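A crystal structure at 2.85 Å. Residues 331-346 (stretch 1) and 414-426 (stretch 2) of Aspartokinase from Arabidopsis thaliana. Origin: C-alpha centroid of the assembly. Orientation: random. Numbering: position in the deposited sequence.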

ATOM      1  N   ILE A 331      -4.830  -1.759 -26.348  1.00 53.87           N
ATOM      2  CA  ILE A 331      -5.682  -1.216 -25.293  1.00 52.67           C
ATOM      3  C   ILE A 331      -5.575  -2.064 -24.026  1.00 51.91           C
ATOM      4  O   ILE A 331      -4.915  -1.650 -23.076  1.00 52.05           O
ATOM      5  CB  ILE A 331      -7.138  -1.028 -25.771  1.00 52.68           C
ATOM      6  CG1 ILE A 331      -7.156  -0.046 -26.945  1.00 52.91           C
ATOM      7  CG2 ILE A 331      -8.038  -0.550 -24.627  1.00 52.37           C
ATOM      8  CD1 ILE A 331      -8.504   0.540 -27.266  1.00 54.09           C
ATOM      9  N   LEU A 332      -6.209  -3.235 -24.001  1.00 50.69           N
ATOM     10  CA  LEU A 332      -6.018  -4.164 -22.884  1.00 49.63           C
ATOM     11  C   LEU A 332      -5.181  -5.330 -23.368  1.00 49.21           C
ATOM     12  O   LEU A 332      -5.310  -5.745 -24.514  1.00 49.02           O
ATOM     13  CB  LEU A 332      -7.351  -4.657 -22.323  1.00 49.31           C
ATOM     14  CG  LEU A 332      -7.346  -5.319 -20.939  1.00 48.41           C
ATOM     15  CD1 LEU A 332      -6.854  -4.375 -19.830  1.00 47.94           C
ATOM     16  CD2 LEU A 332      -8.730  -5.831 -20.604  1.00 47.16           C
ATOM     17  N   THR A 333      -4.311  -5.841 -22.505  1.00 48.78           N
ATOM     18  CA  THR A 333      -3.415  -6.927 -22.896  1.00 48.55           C
ATOM     19  C   THR A 333      -3.934  -8.296 -22.444  1.00 48.54           C
ATOM     20  O   THR A 333      -4.045  -9.225 -23.250  1.00 48.57           O
ATOM     21  CB  THR A 333      -1.993  -6.711 -22.363  1.00 48.33           C
ATOM     22  OG1 THR A 333      -1.607  -5.345 -22.560  1.00 48.96           O
ATOM     23  CG2 THR A 333      -1.020  -7.615 -23.085  1.00 48.02           C
ATOM     24  N   SER A 334      -4.245  -8.409 -21.154  1.00 48.31           N
ATOM     25  CA  SER A 334      -4.735  -9.651 -20.570  1.00 48.03           C
ATOM     26  C   SER A 334      -5.435  -9.383 -19.238  1.00 47.96           C
ATOM     27  O   SER A 334      -5.248  -8.324 -18.637  1.00 48.02           O
ATOM     28  CB  SER A 334      -3.582 -10.635 -20.369  1.00 47.88           C
ATOM     29  OG  SER A 334      -4.020 -11.835 -19.753  1.00 48.21           O
ATOM     30  N   ILE A 335      -6.244 -10.348 -18.803  1.00 47.87           N
ATOM     31  CA  ILE A 335      -6.961 -10.312 -17.532  1.00 47.75           C
ATOM     32  C   ILE A 335      -6.440 -11.461 -16.678  1.00 48.41           C
ATOM     33  O   ILE A 335      -6.385 -12.602 -17.149  1.00 48.87           O
ATOM     34  CB  ILE A 335      -8.473 -10.487 -17.756  1.00 47.28           C
ATOM     35  CG1 ILE A 335      -9.022  -9.312 -18.576  1.00 46.91           C
ATOM     36  CG2 ILE A 335      -9.206 -10.626 -16.419  1.00 47.19           C
ATOM     37  CD1 ILE A 335     -10.317  -9.600 -19.321  1.00 43.68           C
ATOM     38  N   VAL A 336      -6.057 -11.170 -15.437  1.00 48.85           N
ATOM     39  CA  VAL A 336      -5.504 -12.193 -14.545  1.00 49.61           C
ATOM     40  C   VAL A 336      -6.401 -12.428 -13.335  1.00 50.16           C
ATOM     41  O   VAL A 336      -6.939 -11.482 -12.764  1.00 50.35           O
ATOM     42  CB  VAL A 336      -4.068 -11.830 -14.067  1.00 49.58           C
ATOM     43  CG1 VAL A 336      -3.504 -12.902 -13.143  1.00 49.44           C
ATOM     44  CG2 VAL A 336      -3.145 -11.650 -15.249  1.00 49.77           C
ATOM     45  N   LEU A 337      -6.554 -13.693 -12.947  1.00 50.98           N
ATOM     46  CA  LEU A 337      -7.304 -14.042 -11.742  1.00 51.74           C
ATOM     47  C   LEU A 337      -6.450 -14.721 -10.664  1.00 52.34           C
ATOM     48  O   LEU A 337      -5.655 -15.612 -10.953  1.00 52.37           O
ATOM     49  CB  LEU A 337      -8.506 -14.919 -12.087  1.00 51.61           C
ATOM     50  CG  LEU A 337      -9.446 -15.253 -10.928  1.00 51.77           C
ATOM     51  CD1 LEU A 337     -10.205 -14.016 -10.479  1.00 51.83           C
ATOM     52  CD2 LEU A 337     -10.408 -16.359 -11.327  1.00 52.07           C
ATOM     53  N   LYS A 338      -6.620 -14.266  -9.427  1.00 53.22           N
ATOM     54  CA  LYS A 338      -6.052 -14.914  -8.258  1.00 54.01           C
ATOM     55  C   LYS A 338      -7.226 -15.402  -7.431  1.00 55.00           C
ATOM     56  O   LYS A 338      -8.001 -14.594  -6.915  1.00 55.24           O
ATOM     57  CB  LYS A 338      -5.211 -13.938  -7.435  1.00 53.60           C
ATOM     58  CG  LYS A 338      -3.866 -13.609  -8.033  1.00 53.28           C
ATOM     59  CD  LYS A 338      -3.201 -12.469  -7.284  1.00 53.02           C
ATOM     60  CE  LYS A 338      -1.975 -11.946  -8.027  1.00 52.63           C
ATOM     61  NZ  LYS A 338      -1.382 -10.744  -7.368  1.00 52.21           N
ATOM     62  N   ARG A 339      -7.358 -16.725  -7.333  1.00 56.07           N
ATOM     63  CA  ARG A 339      -8.425 -17.372  -6.569  1.00 56.90           C
ATOM     64  C   ARG A 339      -8.144 -17.290  -5.070  1.00 57.29           C
ATOM     65  O   ARG A 339      -6.989 -17.173  -4.656  1.00 57.51           O
ATOM     66  CB  ARG A 339      -8.540 -18.852  -6.965  1.00 57.04           C
ATOM     67  CG  ARG A 339      -8.843 -19.131  -8.428  1.00 58.02           C
ATOM     68  CD  ARG A 339     -10.331 -19.077  -8.709  1.00 60.22           C
ATOM     69  NE  ARG A 339     -10.653 -19.637 -10.017  1.00 62.29           N
ATOM     70  CZ  ARG A 339     -11.886 -19.757 -10.506  1.00 63.30           C
ATOM     71  NH1 ARG A 339     -12.934 -19.356  -9.796  1.00 63.83           N
ATOM     72  NH2 ARG A 339     -12.072 -20.281 -11.712  1.00 63.27           N
ATOM     73  N   ASN A 340      -9.208 -17.354  -4.269  1.00 57.68           N
ATOM     74  CA  ASN A 340      -9.117 -17.549  -2.815  1.00 57.99           C
ATOM     75  C   ASN A 340      -8.008 -16.810  -2.088  1.00 57.67           C
ATOM     76  O   ASN A 340      -7.049 -17.426  -1.626  1.00 57.66           O
ATOM     77  CB  ASN A 340      -9.018 -19.037  -2.482  1.00 58.46           C
ATOM     78  CG  ASN A 340     -10.298 -19.583  -1.916  1.00 60.24           C
ATOM     79  OD1 ASN A 340     -10.947 -20.431  -2.530  1.00 62.38           O
ATOM     80  ND2 ASN A 340     -10.684 -19.092  -0.739  1.00 61.73           N
ATOM     81  N   VAL A 341      -8.146 -15.492  -1.983  1.00 57.48           N
ATOM     82  CA  VAL A 341      -7.179 -14.694  -1.244  1.00 57.21           C
ATOM     83  C   VAL A 341      -7.760 -14.236   0.084  1.00 57.11           C
ATOM     84  O   VAL A 341      -8.979 -14.117   0.241  1.00 56.84           O
ATOM     85  CB  VAL A 341      -6.647 -13.479  -2.059  1.00 57.39           C
ATOM     86  CG1 VAL A 341      -5.964 -13.953  -3.342  1.00 57.14           C
ATOM     87  CG2 VAL A 341      -7.763 -12.461  -2.359  1.00 57.23           C
ATOM     88  N   THR A 342      -6.866 -13.994   1.033  1.00 57.03           N
ATOM     89  CA  THR A 342      -7.231 -13.514   2.350  1.00 56.95           C
ATOM     90  C   THR A 342      -6.863 -12.039   2.446  1.00 56.90           C
ATOM     91  O   THR A 342      -5.718 -11.661   2.185  1.00 56.88           O
ATOM     92  CB  THR A 342      -6.505 -14.329   3.426  1.00 56.97           C
ATOM     93  OG1 THR A 342      -6.913 -15.700   3.324  1.00 56.92           O
ATOM     94  CG2 THR A 342      -6.810 -13.801   4.827  1.00 57.07           C
ATOM     95  N   MET A 343      -7.845 -11.217   2.808  1.00 56.83           N
ATOM     96  CA  MET A 343      -7.658  -9.772   2.915  1.00 56.95           C
ATOM     97  C   MET A 343      -7.704  -9.318   4.362  1.00 57.24           C
ATOM     98  O   MET A 343      -8.526  -9.802   5.144  1.00 57.33           O
ATOM     99  CB  MET A 343      -8.718  -9.027   2.092  1.00 56.91           C
ATOM    100  CG  MET A 343      -8.752  -7.520   2.325  1.00 56.12           C
ATOM    101  SD  MET A 343      -9.768  -6.607   1.150  1.00 56.00           S
ATOM    102  CE  MET A 343     -11.427  -7.099   1.613  1.00 54.45           C
ATOM    103  N   LEU A 344      -6.814  -8.388   4.709  1.00 57.59           N
ATOM    104  CA  LEU A 344      -6.784  -7.791   6.044  1.00 57.87           C
ATOM    105  C   LEU A 344      -6.987  -6.292   5.992  1.00 58.17           C
ATOM    106  O   LEU A 344      -6.464  -5.623   5.103  1.00 58.38           O
ATOM    107  CB  LEU A 344      -5.474  -8.102   6.774  1.00 57.75           C
ATOM    108  CG  LEU A 344      -5.376  -9.494   7.400  1.00 57.38           C
ATOM    109  CD1 LEU A 344      -4.533 -10.378   6.514  1.00 57.25           C
ATOM    110  CD2 LEU A 344      -4.779  -9.412   8.788  1.00 56.88           C
ATOM    111  N   ASP A 345      -7.751  -5.778   6.954  1.00 58.45           N
ATOM    112  CA  ASP A 345      -7.981  -4.344   7.100  1.00 58.62           C
ATOM    113  C   ASP A 345      -7.464  -3.863   8.454  1.00 58.49           C
ATOM    114  O   ASP A 345      -7.799  -4.430   9.496  1.00 58.67           O
ATOM    115  CB  ASP A 345      -9.470  -4.035   6.948  1.00 58.83           C
ATOM    116  CG  ASP A 345      -9.777  -2.553   7.051  1.00 59.75           C
ATOM    117  OD1 ASP A 345      -9.113  -1.743   6.365  1.00 60.54           O
ATOM    118  OD2 ASP A 345     -10.700  -2.198   7.813  1.00 60.39           O
ATOM    119  N   ILE A 346      -6.645  -2.818   8.430  1.00 58.21           N
ATOM    120  CA  ILE A 346      -5.976  -2.324   9.630  1.00 58.06           C
ATOM    121  C   ILE A 346      -6.274  -0.832   9.797  1.00 58.35           C
ATOM    122  O   ILE A 346      -5.670   0.006   9.120  1.00 58.58           O
ATOM    123  CB  ILE A 346      -4.440  -2.583   9.546  1.00 57.86           C
ATOM    124  CG1 ILE A 346      -4.151  -4.081   9.439  1.00 57.28           C
ATOM    125  CG2 ILE A 346      -3.699  -1.995  10.741  1.00 57.64           C
ATOM    126  CD1 ILE A 346      -2.851  -4.397   8.754  1.00 56.59           C
ATOM    127  N   VAL A 414      -8.592  -4.377  13.642  1.00 60.25           N
ATOM    128  CA  VAL A 414      -8.245  -5.297  12.560  1.00 60.36           C
ATOM    129  C   VAL A 414      -9.446  -6.119  12.101  1.00 60.36           C
ATOM    130  O   VAL A 414     -10.270  -6.533  12.917  1.00 60.30           O
ATOM    131  CB  VAL A 414      -7.105  -6.249  13.000  1.00 60.49           C
ATOM    132  CG1 VAL A 414      -6.481  -6.950  11.797  1.00 60.81           C
ATOM    133  CG2 VAL A 414      -6.037  -5.481  13.773  1.00 60.33           C
ATOM    134  N   ASN A 415      -9.537  -6.341  10.791  1.00 60.47           N
ATOM    135  CA  ASN A 415     -10.571  -7.193  10.201  1.00 60.78           C
ATOM    136  C   ASN A 415     -10.009  -8.160   9.171  1.00 60.79           C
ATOM    137  O   ASN A 415      -9.348  -7.742   8.216  1.00 61.02           O
ATOM    138  CB  ASN A 415     -11.671  -6.351   9.555  1.00 60.93           C
ATOM    139  CG  ASN A 415     -12.836  -6.094  10.488  1.00 61.82           C
ATOM    140  OD1 ASN A 415     -12.674  -5.529  11.571  1.00 62.91           O
ATOM    141  ND2 ASN A 415     -14.025  -6.501  10.065  1.00 62.95           N
ATOM    142  N   LEU A 416     -10.272  -9.450   9.370  1.00 60.66           N
ATOM    143  CA  LEU A 416      -9.850 -10.485   8.423  1.00 60.44           C
ATOM    144  C   LEU A 416     -11.024 -10.924   7.552  1.00 60.24           C
ATOM    145  O   LEU A 416     -12.121 -11.185   8.056  1.00 60.40           O
ATOM    146  CB  LEU A 416      -9.259 -11.689   9.164  1.00 60.41           C
ATOM    147  CG  LEU A 416      -8.372 -12.660   8.377  1.00 60.55           C
ATOM    148  CD1 LEU A 416      -7.380 -13.329   9.300  1.00 60.83           C
ATOM    149  CD2 LEU A 416      -9.185 -13.708   7.638  1.00 60.78           C
ATOM    150  N   LEU A 417     -10.792 -11.002   6.245  1.00 59.82           N
ATOM    151  CA  LEU A 417     -11.833 -11.437   5.317  1.00 59.63           C
ATOM    152  C   LEU A 417     -11.323 -12.524   4.365  1.00 59.24           C
ATOM    153  O   LEU A 417     -10.497 -12.267   3.484  1.00 59.59           O
ATOM    154  CB  LEU A 417     -12.422 -10.242   4.551  1.00 59.69           C
ATOM    155  CG  LEU A 417     -13.126  -9.173   5.402  1.00 60.21           C
ATOM    156  CD1 LEU A 417     -12.898  -7.778   4.836  1.00 60.94           C
ATOM    157  CD2 LEU A 417     -14.615  -9.454   5.588  1.00 60.06           C
ATOM    158  N   LYS A 418     -11.813 -13.744   4.563  1.00 58.46           N
ATOM    159  CA  LYS A 418     -11.453 -14.866   3.710  1.00 57.81           C
ATOM    160  C   LYS A 418     -12.315 -14.897   2.453  1.00 57.15           C
ATOM    161  O   LYS A 418     -13.262 -14.121   2.315  1.00 57.11           O
ATOM    162  CB  LYS A 418     -11.567 -16.185   4.485  1.00 58.09           C
ATOM    163  CG  LYS A 418     -10.370 -16.475   5.404  1.00 58.63           C
ATOM    164  CD  LYS A 418     -10.591 -17.696   6.303  1.00 59.67           C
ATOM    165  CE  LYS A 418     -11.343 -17.333   7.585  1.00 60.26           C
ATOM    166  NZ  LYS A 418     -11.323 -18.442   8.587  1.00 60.36           N
ATOM    167  N   GLY A 419     -11.962 -15.778   1.525  1.00 56.51           N
ATOM    168  CA  GLY A 419     -12.770 -16.008   0.335  1.00 55.74           C
ATOM    169  C   GLY A 419     -12.970 -14.827  -0.590  1.00 55.21           C
ATOM    170  O   GLY A 419     -14.058 -14.654  -1.138  1.00 55.12           O
ATOM    171  N   ARG A 420     -11.924 -14.015  -0.757  1.00 54.96           N
ATOM    172  CA  ARG A 420     -11.896 -12.968  -1.797  1.00 54.51           C
ATOM    173  C   ARG A 420     -11.087 -13.440  -3.007  1.00 53.94           C
ATOM    174  O   ARG A 420     -10.544 -14.542  -3.011  1.00 53.80           O
ATOM    175  CB  ARG A 420     -11.317 -11.637  -1.276  1.00 54.50           C
ATOM    176  CG  ARG A 420     -11.806 -11.182   0.091  1.00 54.40           C
ATOM    177  CD  ARG A 420     -13.259 -10.752   0.085  1.00 54.79           C
ATOM    178  NE  ARG A 420     -13.937 -11.327   1.245  1.00 56.66           N
ATOM    179  CZ  ARG A 420     -14.961 -10.775   1.890  1.00 56.62           C
ATOM    180  NH1 ARG A 420     -15.451  -9.605   1.512  1.00 56.58           N
ATOM    181  NH2 ARG A 420     -15.486 -11.401   2.931  1.00 57.02           N
ATOM    182  N   ALA A 421     -11.005 -12.590  -4.026  1.00 53.32           N
ATOM    183  CA  ALA A 421     -10.242 -12.893  -5.232  1.00 52.55           C
ATOM    184  C   ALA A 421      -9.771 -11.597  -5.867  1.00 52.05           C
ATOM    185  O   ALA A 421     -10.425 -10.562  -5.710  1.00 52.01           O
ATOM    186  CB  ALA A 421     -11.091 -13.690  -6.216  1.00 52.51           C
ATOM    187  N   ILE A 422      -8.641 -11.661  -6.577  1.00 51.44           N
ATOM    188  CA  ILE A 422      -8.083 -10.502  -7.275  1.00 50.80           C
ATOM    189  C   ILE A 422      -8.275 -10.643  -8.783  1.00 50.92           C
ATOM    190  O   ILE A 422      -7.869 -11.645  -9.368  1.00 51.16           O
ATOM    191  CB  ILE A 422      -6.555 -10.345  -7.040  1.00 50.60           C
ATOM    192  CG1 ILE A 422      -6.130 -10.750  -5.614  1.00 49.60           C
ATOM    193  CG2 ILE A 422      -6.091  -8.942  -7.453  1.00 50.67           C
ATOM    194  CD1 ILE A 422      -5.828  -9.625  -4.676  1.00 47.01           C
ATOM    195  N   ILE A 423      -8.896  -9.649  -9.409  1.00 50.83           N
ATOM    196  CA  ILE A 423      -8.851  -9.516 -10.865  1.00 50.60           C
ATOM    197  C   ILE A 423      -7.813  -8.450 -11.190  1.00 51.09           C
ATOM    198  O   ILE A 423      -7.911  -7.315 -10.726  1.00 51.13           O
ATOM    199  CB  ILE A 423     -10.234  -9.136 -11.475  1.00 50.51           C
ATOM    200  CG1 ILE A 423     -11.237 -10.273 -11.278  1.00 49.67           C
ATOM    201  CG2 ILE A 423     -10.113  -8.775 -12.969  1.00 49.05           C
ATOM    202  CD1 ILE A 423     -12.681  -9.834 -11.381  1.00 48.41           C
ATOM    203  N   SER A 424      -6.803  -8.826 -11.959  1.00 51.69           N
ATOM    204  CA  SER A 424      -5.795  -7.872 -12.404  1.00 52.39           C
ATOM    205  C   SER A 424      -6.015  -7.523 -13.866  1.00 52.53           C
ATOM    206  O   SER A 424      -6.104  -8.409 -14.713  1.00 52.74           O
ATOM    207  CB  SER A 424      -4.384  -8.426 -12.199  1.00 52.42           C
ATOM    208  OG  SER A 424      -3.919  -8.186 -10.882  1.00 53.59           O
ATOM    209  N   LEU A 425      -6.116  -6.229 -14.148  1.00 52.66           N
ATOM    210  CA  LEU A 425      -6.159  -5.737 -15.518  1.00 52.81           C
ATOM    211  C   LEU A 425      -4.773  -5.290 -15.969  1.00 52.75           C
ATOM    212  O   LEU A 425      -4.194  -4.361 -15.400  1.00 53.06           O
ATOM    213  CB  LEU A 425      -7.156  -4.586 -15.638  1.00 52.90           C
ATOM    214  CG  LEU A 425      -8.576  -4.845 -16.154  1.00 53.58           C
ATOM    215  CD1 LEU A 425      -9.081  -6.266 -15.891  1.00 53.23           C
ATOM    216  CD2 LEU A 425      -9.539  -3.795 -15.595  1.00 53.42           C
ATOM    217  N   ILE A 426      -4.244  -5.971 -16.979  1.00 52.48           N
ATOM    218  CA  ILE A 426      -2.948  -5.639 -17.565  1.00 52.12           C
ATOM    219  C   ILE A 426      -3.197  -4.981 -18.917  1.00 52.36           C
ATOM    220  O   ILE A 426      -3.654  -5.635 -19.859  1.00 52.67           O
ATOM    221  CB  ILE A 426      -2.066  -6.900 -17.774  1.00 51.99           C
ATOM    222  CG1 ILE A 426      -2.189  -7.887 -16.591  1.00 51.36           C
ATOM    223  CG2 ILE A 426      -0.625  -6.507 -18.082  1.00 51.39           C
ATOM    224  CD1 ILE A 426      -1.625  -7.411 -15.259  1.00 50.21           C
TER
HETATM  225  O   HOH W   1      -9.026 -17.308   1.456  1.00 56.42           O

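The two stretches pair as antiparallel strands, and thirteen backbone hydrogen bonds link them. The axes of 332-339 and 420-426 lie at 164°, those of 341-346 and 414-418 at 165°; the chain turns a corner at Asn340 and at Gly419.

In the first ladder, Val336 N donates to Ser424 O (2.9 Å, 170° at the hydrogen) and Ser424 N returns to Val336 O (2.8 Å, 169°). Lys338 N to Ile422 O (2.9 Å) and Ile422 N to Lys338 O (3.0 Å) repeat the pattern. At the far end Ile426 O accepts twice, from Thr333 N (2.7 Å) and Ser334 N (3.1 Å), while Ile426 N reaches Ser334 O (3.0 Å). CA-H...O contacts such as Ile423 CA to Val336 O (3.3 Å) give carbonyls a second, weaker partner.

The register slips by one on each side of Val341, yet its pair survives: Val341 N to Arg420 O is 2.8 Å and Arg420 N to Val341 O 3.1 Å. Asn340 N, 3.4 Å from Arg420 O, has too poor an angle to bond. Near the corner, Arg420 NE donates to Lys418 O within its own stretch (3.1 Å, 170°). Gly419 has a positive phi of 61°, which favours glycine; water 1 accepts from Asn340 ND2 (3.3 Å) and, weakly, from Gly419 N (3.3 Å).

Beyond the corner, Met343 N to Leu417 O (2.9 Å, 177°) and Asp345 N to Asn415 O (2.8 Å) are both reciprocated.

The two stretches bury 1283 Å² between them, both sides summed. Val336, Val341, Ile422 and Ile426 share a face, where Val341 CG1 meets Ile422 CG1 at 3.9 Å; branched aliphatics suit this close packing. Buried Ser424 and Lys338 share it; Ser424 OG and Lys338 NZ are hydrogen-bonded elsewhere in the structure. Ile335, Leu337, Ile423 and Leu425 line the other face, with Ile335 CG2 4.0 Å from Ile423 CG2.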